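Local coordinates for T-lymphoma invasion and metastasis-inducing protein 1 (Homo sapiens, PDB 4K2P), which activates the small GTPase Rac as an exchange factor and probably uses its PH-CC-Ex region to bind phosphoinositides and partner proteins such as Par-3, at residues A[219-222]-A[223-227]; A[177-180]-A[181-184]; A[197-200]-A[201-205]. The protein carries 5 engineered substitutions. All blocks are in the same frame, centred on the assembly; numbering follows the deposited sequence.

Contact 1: A[219-222]-A[223-227]; sequences RPTK and VAMGR
Met225 folds back over Lys222 and Thr221 one turn earlier in the short alpha-helix 219-228 of the CC-Ex part of the chain. The evidence for the fold-back is the position of its methyl: CE of Met225 lies 3.9 Å from CA of Lys222 and 4.0 Å from CG of Lys222. Closer to the backbone, CG of Met225 rests 3.5 Å from O of Thr221. A bend at the thioether (chi3 -70°) brings the methyl back to the preceding turn. Lys222 meets it with the root of its chain alone, since beyond CG the aliphatic part runs out extended and takes the ammonium group away. The methionine is buried, and also touches Phe231 and Ser235 and Leu239 of helix 233-241.

Val223 works on the other side of the helix. Its CG1 is anti to the backbone N (chi1 169°), which leaves CG2 beside that N and directs this methyl at the carbonyl of Arg219, with CG2 of Val223 3.4 Å from O of Arg219. The N-H of Val223 bonds to this oxygen, and CG2 packs beside it. The regular i to i+4 pattern continues through Ala224, Met225 and Gly226, each donating to the residue four places back. Pro220, whose ring nitrogen carries no hydrogen, fits the first turn, where no helical acceptor would precede it.

Thr221 turns its hydroxyl out of this contact: OG1 is hydrogen-bonded to Glu186 OE2 on helix 168-203 and to Ser218 OG. Further along, Arg227 NH1 bonds to Val28 O of the PH domain, and O of Ala224 lies 3.8 Å above one face of the Arg227 guanidinium, toward its rim.

Contact 2: A[177-180]-A[181-184]; sequences QIFV and WEQN. With CA (calcium ion), chain E.
The indole of Trp181 takes CB of Gln177 over one face, toward the rim, in a CH-pi contact with that carbon 3.9 Å from the centroid of the six-membered ring. The two side chains run side by side, and the glutamine amide plane is inclined by 28° to the ring. CE3 of Trp181 also lies 3.1 Å from O of Gln177, the oxygen that accepts the backbone N-H of Trp181. Phe179 and Glu182 form a second flat pair: ring and carboxylate planes differ by just 8°, yet OE1 of Glu182 approaches CD1 of Phe179 obliquely at 4.0 Å. A water donates both to this OE1 and to O of Phe179, joining the carboxylate to the backbone.

Trp181 leans on Asp151, Leu154 and Lys155 of helix 133-161. With an alanine here, Gln177 CB would lose the ring face it rests on, and a gap would probably open against Leu154.

At Asn184, the first torsion sets CG beside the backbone N and so brings the amide alongside Val180; the second (chi2 -10°) turns OD1 of Asn184 to the calcium ion, 2.3 Å away. Five waters complete six oxygen ligands, and one of them donates to O of Val180, 3.1 Å away, so the backbone acts as a second shell. ND2 of Asn184 is hydrogen-bonded to Asp151, again across to helix 133-161. One face of helix 168-203 thus makes the helix-helix interface of the antiparallel two-helix coiled coil, with a largely hydrated calcium site beside it.

Contact 3: A[197-200]-A[201-205]; sequences CYLA and SLQGG
Ala200 O accepts the N-H of Gly205 at 3.0 Å, a 6→1 bond at the C-terminal end of the long helix 168-203. Gly204, between them in sequence, is where the chain leaves helical geometry, with a positive phi of 64°. Positive phi and a 6→1 bond are two features of the Schellman motif, and glycine suits such a backbone because it has no CB to strain. The 6→1 bond is rather bent, with an N-H...O angle of 131°. Upstream the ordinary i to i+4 bonds persist, Ser201, Leu202 and Gln203 donating to Cys197, Tyr198 and Leu199.

Leu199 and Gln203 make the main side-chain pair of this last turn. Chi1 of Leu199 (-178°) puts CG on the carbonyl side and brings CG and CD1 to the amide of Gln203: OE1 of Gln203 is 3.6 Å from CG of Leu199, and NE2 of Gln203 is 3.8 Å from CD1 of Leu199. The amide crosses the branch obliquely, OE1 against CG and NE2 against CD1, in a van der Waals contact.

Leu202 faces the neighbouring helices instead, touching Ser118 of helix 106-128 and Thr133, Leu134 and Leu137 of helix 133-161, while Tyr198 OH bonds to Ser74 O. The end of the helix is thereby joined to the PH domain through Ser74 and to helices 106-128 and 133-161. Ala200 CB lies 3.8 Å from O of Gly205, so the departing chain folds back over the methyl. Ser201 OG, hydrogen-bonded to His117 ND1 of helix 106-128, sits 3.1 Å from O of Cys197.

All three contacts are local and close no more than a helical turn or two; they come in series along the chain, neither nesting nor crossing. Contact 2 comes first, in the first half of helix 168-203, packed on helix 133-161 of the coiled coil. Contact 3 ends the same helix, its centre about 30 Å from that of contact 2, where helices 106-128 and 133-161 meet it. Contact 1 follows in helix 219-228, after the chain has returned: its centre is about 16 Å from that of contact 2, without touching it, and Thr221 reaches back to Glu186. Contact 1 packs on helix 233-241, and Arg227 reaches Val28 O of the PH domain.

Contact 1: A[219-222]-A[223-227]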
ATOM      1  N   ARG A 219      -5.490   8.171 -16.083  1.00 31.58           N
ATOM      2  CA  ARG A 219      -5.619   9.620 -16.058  1.00 31.20           C
ATOM      3  C   ARG A 219      -6.431  10.100 -14.857  1.00 31.59           C
ATOM      4  O   ARG A 219      -5.992  11.013 -14.166  1.00 30.57           O
ATOM      5  CB  ARG A 219      -6.221  10.146 -17.365  1.00 33.42           C
ATOM      6  CG  ARG A 219      -6.301  11.664 -17.414  1.00 34.91           C
ATOM      7  CD  ARG A 219      -6.899  12.162 -18.709  1.00 40.45           C
ATOM      8  NE  ARG A 219      -7.227  13.587 -18.632  1.00 43.14           N
ATOM      9  CZ  ARG A 219      -6.617  14.556 -19.304  1.00 48.32           C
ATOM     10  NH1 ARG A 219      -5.598  14.289 -20.095  1.00 53.91           N
ATOM     11  NH2 ARG A 219      -7.014  15.812 -19.163  1.00 48.69           N
ATOM     12  N   PRO A 220      -7.591   9.477 -14.578  1.00 33.53           N
ATOM     13  CA  PRO A 220      -8.341   9.948 -13.405  1.00 32.19           C
ATOM     14  C   PRO A 220      -7.562   9.812 -12.100  1.00 27.91           C
ATOM     15  O   PRO A 220      -7.681  10.665 -11.218  1.00 26.15           O
ATOM     16  CB  PRO A 220      -9.574   9.040 -13.378  1.00 35.65           C
ATOM     17  CG  PRO A 220      -9.708   8.499 -14.751  1.00 38.70           C
ATOM     18  CD  PRO A 220      -8.353   8.500 -15.378  1.00 37.84           C
ATOM     19  N   THR A 221      -6.755   8.765 -11.986  1.00 24.86           N
ATOM     20  CA  THR A 221      -5.980   8.549 -10.777  1.00 25.02           C
ATOM     21  C   THR A 221      -4.852   9.587 -10.675  1.00 25.47           C
ATOM     22  O   THR A 221      -4.527  10.058  -9.584  1.00 27.95           O
ATOM     23  CB  THR A 221      -5.409   7.118 -10.738  1.00 27.08           C
ATOM     24  OG1 THR A 221      -6.492   6.177 -10.741  1.00 28.62           O
ATOM     25  CG2 THR A 221      -4.582   6.897  -9.484  1.00 26.84           C
ATOM     26  N   LYS A 222      -4.266   9.959 -11.806  1.00 22.93           N
ATOM     27  CA  LYS A 222      -3.225  10.980 -11.797  1.00 26.65           C
ATOM     28  C   LYS A 222      -3.808  12.331 -11.391  1.00 26.42           C
ATOM     29  O   LYS A 222      -3.183  13.080 -10.646  1.00 27.62           O
ATOM     30  CB  LYS A 222      -2.540  11.078 -13.157  1.00 28.38           C
ATOM     31  CG  LYS A 222      -1.498  10.005 -13.383  1.00 31.37           C
ATOM     32  CD  LYS A 222      -0.946  10.064 -14.799  1.00 38.77           C
ATOM     33  CE  LYS A 222       0.253   9.144 -14.959  1.00 41.56           C
ATOM     34  NZ  LYS A 222       0.517   8.845 -16.388  1.00 44.92           N
ATOM     35  N   VAL A 223      -5.008  12.628 -11.879  1.00 26.25           N
ATOM     36  CA  VAL A 223      -5.707  13.851 -11.505  1.00 26.78           C
ATOM     37  C   VAL A 223      -5.898  13.861  -9.991  1.00 25.50           C
ATOM     38  O   VAL A 223      -5.659  14.876  -9.342  1.00 28.15           O
ATOM     39  CB  VAL A 223      -7.071  13.978 -12.237  1.00 30.45           C
ATOM     40  CG1 VAL A 223      -7.918  15.096 -11.648  1.00 31.59           C
ATOM     41  CG2 VAL A 223      -6.853  14.229 -13.726  1.00 35.19           C
ATOM     42  N   ALA A 224      -6.279  12.719  -9.420  1.00 23.83           N
ATOM     43  CA  ALA A 224      -6.517  12.633  -7.974  1.00 25.49           C
ATOM     44  C   ALA A 224      -5.223  12.813  -7.176  1.00 26.04           C
ATOM     45  O   ALA A 224      -5.210  13.462  -6.128  1.00 28.47           O
ATOM     46  CB  ALA A 224      -7.166  11.316  -7.628  1.00 25.87           C
ATOM     47  N   MET A 225      -4.134  12.243  -7.673  1.00 25.83           N
ATOM     48  CA  MET A 225      -2.838  12.395  -7.035  1.00 25.14           C
ATOM     49  C   MET A 225      -2.411  13.867  -7.076  1.00 30.72           C
ATOM     50  O   MET A 225      -1.767  14.368  -6.151  1.00 31.27           O
ATOM     51  CB  MET A 225      -1.787  11.511  -7.714  1.00 26.77           C
ATOM     52  CG  MET A 225      -1.892  10.044  -7.330  1.00 27.11           C
ATOM     53  SD  MET A 225      -0.492   9.014  -7.844  1.00 35.76           S
ATOM     54  CE  MET A 225      -0.720   8.991  -9.611  1.00 34.61           C
ATOM     55  N   GLY A 226      -2.781  14.559  -8.149  1.00 32.62           N
ATOM     56  CA  GLY A 226      -2.476  15.971  -8.277  1.00 34.97           C
ATOM     57  C   GLY A 226      -3.210  16.768  -7.214  1.00 35.27           C
ATOM     58  O   GLY A 226      -2.663  17.697  -6.618  1.00 36.79           O
ATOM     59  N   ARG A 227      -4.454  16.379  -6.959  1.00 34.99           N
ATOM     60  CA  ARG A 227      -5.267  17.029  -5.943  1.00 38.34           C
ATOM     61  C   ARG A 227      -4.642  16.828  -4.560  1.00 37.48           C
ATOM     62  O   ARG A 227      -4.653  17.731  -3.731  1.00 39.80           O
ATOM     63  CB  ARG A 227      -6.696  16.483  -5.989  1.00 42.60           C
ATOM     64  CG  ARG A 227      -7.599  16.947  -4.859  1.00 47.96           C
ATOM     65  CD  ARG A 227      -8.986  16.324  -4.976  1.00 51.05           C
ATOM     66  NE  ARG A 227      -8.910  14.865  -5.011  1.00 50.33           N
ATOM     67  CZ  ARG A 227      -8.603  14.106  -3.964  1.00 48.46           C
ATOM     68  NH1 ARG A 227      -8.323  14.670  -2.791  1.00 46.12           N
ATOM     69  NH2 ARG A 227      -8.559  12.784  -4.094  1.00 48.53           N
TER

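Contact 2: A[177-180]-A[181-184]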
ATOM      1  N   GLN A 177     -16.812  -0.487 -20.594  1.00 28.00           N
ATOM      2  CA  GLN A 177     -16.030  -1.674 -20.289  1.00 26.09           C
ATOM      3  C   GLN A 177     -14.544  -1.395 -20.322  1.00 27.86           C
ATOM      4  O   GLN A 177     -13.806  -1.922 -19.498  1.00 27.05           O
ATOM      5  CB  GLN A 177     -16.350  -2.804 -21.250  1.00 26.08           C
ATOM      6  CG  GLN A 177     -17.631  -3.522 -20.927  1.00 30.34           C
ATOM      7  CD  GLN A 177     -17.965  -4.558 -21.964  1.00 34.96           C
ATOM      8  OE1 GLN A 177     -17.976  -4.263 -23.151  1.00 40.50           O
ATOM      9  NE2 GLN A 177     -18.202  -5.783 -21.529  1.00 34.72           N
ATOM     10  N   ILE A 178     -14.107  -0.558 -21.256  1.00 30.15           N
ATOM     11  CA  ILE A 178     -12.699  -0.202 -21.355  1.00 29.33           C
ATOM     12  C   ILE A 178     -12.269   0.475 -20.052  1.00 29.36           C
ATOM     13  O   ILE A 178     -11.204   0.177 -19.496  1.00 27.12           O
ATOM     14  CB  ILE A 178     -12.448   0.701 -22.582  1.00 29.37           C
ATOM     15  CG1 ILE A 178     -12.580  -0.134 -23.856  1.00 28.14           C
ATOM     16  CG2 ILE A 178     -11.061   1.351 -22.537  1.00 28.84           C
ATOM     17  CD1 ILE A 178     -12.773   0.676 -25.112  1.00 29.17           C
ATOM     18  N   PHE A 179     -13.125   1.344 -19.526  1.00 29.27           N
ATOM     19  CA  PHE A 179     -12.796   2.040 -18.289  1.00 29.01           C
ATOM     20  C   PHE A 179     -12.863   1.100 -17.087  1.00 28.02           C
ATOM     21  O   PHE A 179     -12.116   1.292 -16.124  1.00 28.42           O
ATOM     22  CB  PHE A 179     -13.714   3.248 -18.090  1.00 29.39           C
ATOM     23  CG  PHE A 179     -13.533   4.336 -19.133  1.00 29.20           C
ATOM     24  CD1 PHE A 179     -12.369   4.419 -19.892  1.00 29.13           C
ATOM     25  CD2 PHE A 179     -14.519   5.280 -19.334  1.00 29.33           C
ATOM     26  CE1 PHE A 179     -12.204   5.414 -20.841  1.00 30.79           C
ATOM     27  CE2 PHE A 179     -14.362   6.284 -20.281  1.00 31.76           C
ATOM     28  CZ  PHE A 179     -13.197   6.353 -21.033  1.00 32.25           C
ATOM     29  N   VAL A 180     -13.731   0.086 -17.136  1.00 27.55           N
ATOM     30  CA  VAL A 180     -13.766  -0.937 -16.080  1.00 25.46           C
ATOM     31  C   VAL A 180     -12.457  -1.716 -16.086  1.00 23.75           C
ATOM     32  O   VAL A 180     -11.866  -1.953 -15.037  1.00 22.92           O
ATOM     33  CB  VAL A 180     -14.958  -1.926 -16.236  1.00 28.99           C
ATOM     34  CG1 VAL A 180     -14.805  -3.143 -15.320  1.00 29.19           C
ATOM     35  CG2 VAL A 180     -16.271  -1.231 -15.926  1.00 31.18           C
ATOM     36  N   TRP A 181     -12.005  -2.105 -17.272  1.00 23.16           N
ATOM     37  CA  TRP A 181     -10.788  -2.891 -17.411  1.00 22.54           C
ATOM     38  C   TRP A 181      -9.564  -2.079 -16.994  1.00 22.98           C
ATOM     39  O   TRP A 181      -8.614  -2.606 -16.415  1.00 22.46           O
ATOM     40  CB  TRP A 181     -10.625  -3.382 -18.846  1.00 22.80           C
ATOM     41  CG  TRP A 181     -11.554  -4.511 -19.211  1.00 24.31           C
ATOM     42  CD1 TRP A 181     -11.824  -5.636 -18.471  1.00 25.39           C
ATOM     43  CD2 TRP A 181     -12.317  -4.630 -20.413  1.00 25.16           C
ATOM     44  NE1 TRP A 181     -12.712  -6.440 -19.146  1.00 26.57           N
ATOM     45  CE2 TRP A 181     -13.032  -5.845 -20.337  1.00 28.10           C
ATOM     46  CE3 TRP A 181     -12.470  -3.825 -21.548  1.00 24.86           C
ATOM     47  CZ2 TRP A 181     -13.888  -6.270 -21.352  1.00 29.83           C
ATOM     48  CZ3 TRP A 181     -13.318  -4.246 -22.548  1.00 26.16           C
ATOM     49  CH2 TRP A 181     -14.017  -5.461 -22.446  1.00 29.28           C
ATOM     50  N   GLU A 182      -9.594  -0.789 -17.300  1.00 23.15           N
ATOM     51  CA  GLU A 182      -8.519   0.110 -16.930  1.00 24.73           C
ATOM     52  C   GLU A 182      -8.378   0.145 -15.405  1.00 23.28           C
ATOM     53  O   GLU A 182      -7.278   0.057 -14.857  1.00 24.22           O
ATOM     54  CB  GLU A 182      -8.806   1.498 -17.480  1.00 29.77           C
ATOM     55  CG  GLU A 182      -7.740   2.516 -17.207  1.00 36.81           C
ATOM     56  CD  GLU A 182      -8.022   3.816 -17.915  1.00 45.84           C
ATOM     57  OE1 GLU A 182      -9.053   4.453 -17.614  1.00 47.84           O
ATOM     58  OE2 GLU A 182      -7.223   4.183 -18.795  1.00 50.89           O
ATOM     59  N   GLN A 183      -9.513   0.259 -14.735  1.00 22.22           N
ATOM     60  CA  GLN A 183      -9.565   0.295 -13.287  1.00 28.05           C
ATOM     61  C   GLN A 183      -9.168  -1.050 -12.665  1.00 25.76           C
ATOM     62  O   GLN A 183      -8.477  -1.088 -11.641  1.00 25.81           O
ATOM     63  CB  GLN A 183     -10.966   0.714 -12.856  1.00 37.73           C
ATOM     64  CG  GLN A 183     -11.056   1.237 -11.449  1.00 48.38           C
ATOM     65  CD  GLN A 183     -12.023   2.394 -11.324  1.00 59.74           C
ATOM     66  OE1 GLN A 183     -13.012   2.315 -10.596  1.00 65.52           O
ATOM     67  NE2 GLN A 183     -11.738   3.482 -12.030  1.00 62.82           N
ATOM     68  N   ASN A 184      -9.599  -2.144 -13.292  1.00 22.17           N
ATOM     69  CA  ASN A 184      -9.254  -3.487 -12.837  1.00 23.05           C
ATOM     70  C   ASN A 184      -7.756  -3.678 -12.876  1.00 22.98           C
ATOM     71  O   ASN A 184      -7.175  -4.290 -11.989  1.00 22.50           O
ATOM     72  CB  ASN A 184      -9.909  -4.570 -13.696  1.00 23.10           C
ATOM     73  CG  ASN A 184     -11.399  -4.672 -13.484  1.00 26.45           C
ATOM     74  OD1 ASN A 184     -11.954  -4.075 -12.571  1.00 25.75           O
ATOM     75  ND2 ASN A 184     -12.058  -5.452 -14.328  1.00 31.20           N
TER
HETATM   76 CA    CA E1001     -13.357  -3.389 -10.864  1.00 53.24          CA
HETATM   77  O   HOH W   1     -10.708   3.966 -15.542  1.00 44.53           O
HETATM   78  O   HOH W   2     -13.354  -1.557 -12.394  1.00 35.45           O
HETATM   79  O   HOH W   3     -14.203  -4.195  -8.722  1.00 39.86           O
HETATM   80  O   HOH W   4     -15.669  -2.667 -11.033  1.00 45.28           O
HETATM   81  O   HOH W   5     -11.186  -3.384  -9.757  1.00 46.96           O
HETATM   82  O   HOH W   6     -13.925  -5.699 -11.453  1.00 39.96           O

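Contact 3: A[197-200]-A[201-205]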
ATOM      1  N   CYS A 197       6.385  -7.083  -2.919  1.00 26.78           N
ATOM      2  CA  CYS A 197       7.033  -6.475  -1.772  1.00 27.69           C
ATOM      3  C   CYS A 197       7.143  -7.497  -0.648  1.00 29.05           C
ATOM      4  O   CYS A 197       8.189  -7.618  -0.004  1.00 31.08           O
ATOM      5  CB  CYS A 197       6.263  -5.247  -1.289  1.00 27.58           C
ATOM      6  SG  CYS A 197       6.521  -3.766  -2.269  1.00 29.34           S
ATOM      7  N   TYR A 198       6.054  -8.225  -0.411  1.00 28.50           N
ATOM      8  CA  TYR A 198       6.011  -9.227   0.658  1.00 29.42           C
ATOM      9  C   TYR A 198       7.024 -10.322   0.398  1.00 30.74           C
ATOM     10  O   TYR A 198       7.743 -10.761   1.295  1.00 31.64           O
ATOM     11  CB  TYR A 198       4.623  -9.855   0.766  1.00 29.95           C
ATOM     12  CG  TYR A 198       3.506  -8.911   1.133  1.00 29.05           C
ATOM     13  CD1 TYR A 198       3.754  -7.584   1.488  1.00 27.45           C
ATOM     14  CD2 TYR A 198       2.195  -9.351   1.123  1.00 28.98           C
ATOM     15  CE1 TYR A 198       2.713  -6.735   1.825  1.00 26.78           C
ATOM     16  CE2 TYR A 198       1.164  -8.522   1.452  1.00 29.02           C
ATOM     17  CZ  TYR A 198       1.419  -7.212   1.796  1.00 26.90           C
ATOM     18  OH  TYR A 198       0.356  -6.409   2.126  1.00 26.57           O
ATOM     19  N   LEU A 199       7.073 -10.764  -0.850  1.00 30.73           N
ATOM     20  CA  LEU A 199       7.949 -11.854  -1.237  1.00 34.89           C
ATOM     21  C   LEU A 199       9.398 -11.426  -1.099  1.00 36.15           C
ATOM     22  O   LEU A 199      10.234 -12.192  -0.636  1.00 36.25           O
ATOM     23  CB  LEU A 199       7.663 -12.302  -2.670  1.00 35.91           C
ATOM     24  CG  LEU A 199       8.505 -13.477  -3.173  1.00 41.61           C
ATOM     25  CD1 LEU A 199       8.294 -14.722  -2.317  1.00 47.81           C
ATOM     26  CD2 LEU A 199       8.188 -13.771  -4.621  1.00 40.28           C
ATOM     27  N   ALA A 200       9.690 -10.196  -1.509  1.00 36.57           N
ATOM     28  CA  ALA A 200      11.052  -9.679  -1.457  1.00 40.11           C
ATOM     29  C   ALA A 200      11.521  -9.593  -0.012  1.00 40.74           C
ATOM     30  O   ALA A 200      12.675  -9.883   0.305  1.00 42.17           O
ATOM     31  CB  ALA A 200      11.127  -8.324  -2.125  1.00 40.67           C
ATOM     32  N   SER A 201      10.606  -9.209   0.867  1.00 38.07           N
ATOM     33  CA  SER A 201      10.927  -9.036   2.269  1.00 40.32           C
ATOM     34  C   SER A 201      11.247 -10.379   2.922  1.00 38.97           C
ATOM     35  O   SER A 201      12.103 -10.447   3.799  1.00 39.88           O
ATOM     36  CB  SER A 201       9.779  -8.327   2.988  1.00 44.72           C
ATOM     37  OG  SER A 201       9.748  -6.947   2.632  1.00 46.40           O
ATOM     38  N   LEU A 202      10.561 -11.445   2.516  1.00 38.91           N
ATOM     39  CA  LEU A 202      10.881 -12.771   3.032  1.00 45.37           C
ATOM     40  C   LEU A 202      12.183 -13.323   2.446  1.00 48.68           C
ATOM     41  O   LEU A 202      12.935 -13.992   3.145  1.00 50.70           O
ATOM     42  CB  LEU A 202       9.744 -13.756   2.760  1.00 50.71           C
ATOM     43  CG  LEU A 202       8.436 -13.592   3.535  1.00 52.55           C
ATOM     44  CD1 LEU A 202       7.464 -14.678   3.112  1.00 57.10           C
ATOM     45  CD2 LEU A 202       8.655 -13.643   5.039  1.00 53.34           C
ATOM     46  N   GLN A 203      12.463 -13.032   1.177  1.00 49.66           N
ATOM     47  CA  GLN A 203      13.644 -13.587   0.511  1.00 56.76           C
ATOM     48  C   GLN A 203      14.878 -12.694   0.628  1.00 57.65           C
ATOM     49  O   GLN A 203      15.938 -13.015   0.087  1.00 62.79           O
ATOM     50  CB  GLN A 203      13.361 -13.830  -0.967  1.00 58.75           C
ATOM     51  CG  GLN A 203      12.331 -14.899  -1.252  1.00 61.85           C
ATOM     52  CD  GLN A 203      12.019 -14.993  -2.724  1.00 63.13           C
ATOM     53  OE1 GLN A 203      12.066 -13.992  -3.440  1.00 60.90           O
ATOM     54  NE2 GLN A 203      11.715 -16.198  -3.193  1.00 66.95           N
ATOM     55  N   GLY A 204      14.743 -11.580   1.335  1.00 54.39           N
ATOM     56  CA  GLY A 204      15.833 -10.633   1.463  1.00 55.20           C
ATOM     57  C   GLY A 204      16.245  -9.981   0.152  1.00 59.39           C
ATOM     58  O   GLY A 204      17.335  -9.418   0.062  1.00 61.16           O
ATOM     59  N   GLY A 205      15.383 -10.049  -0.861  1.00 62.21           N
ATOM     60  CA  GLY A 205      15.682  -9.461  -2.160  1.00 65.54           C
ATOM     61  C   GLY A 205      15.287  -7.996  -2.226  1.00 63.67           C
ATOM     62  O   GLY A 205      14.765  -7.447  -1.260  1.00 62.51           O
TER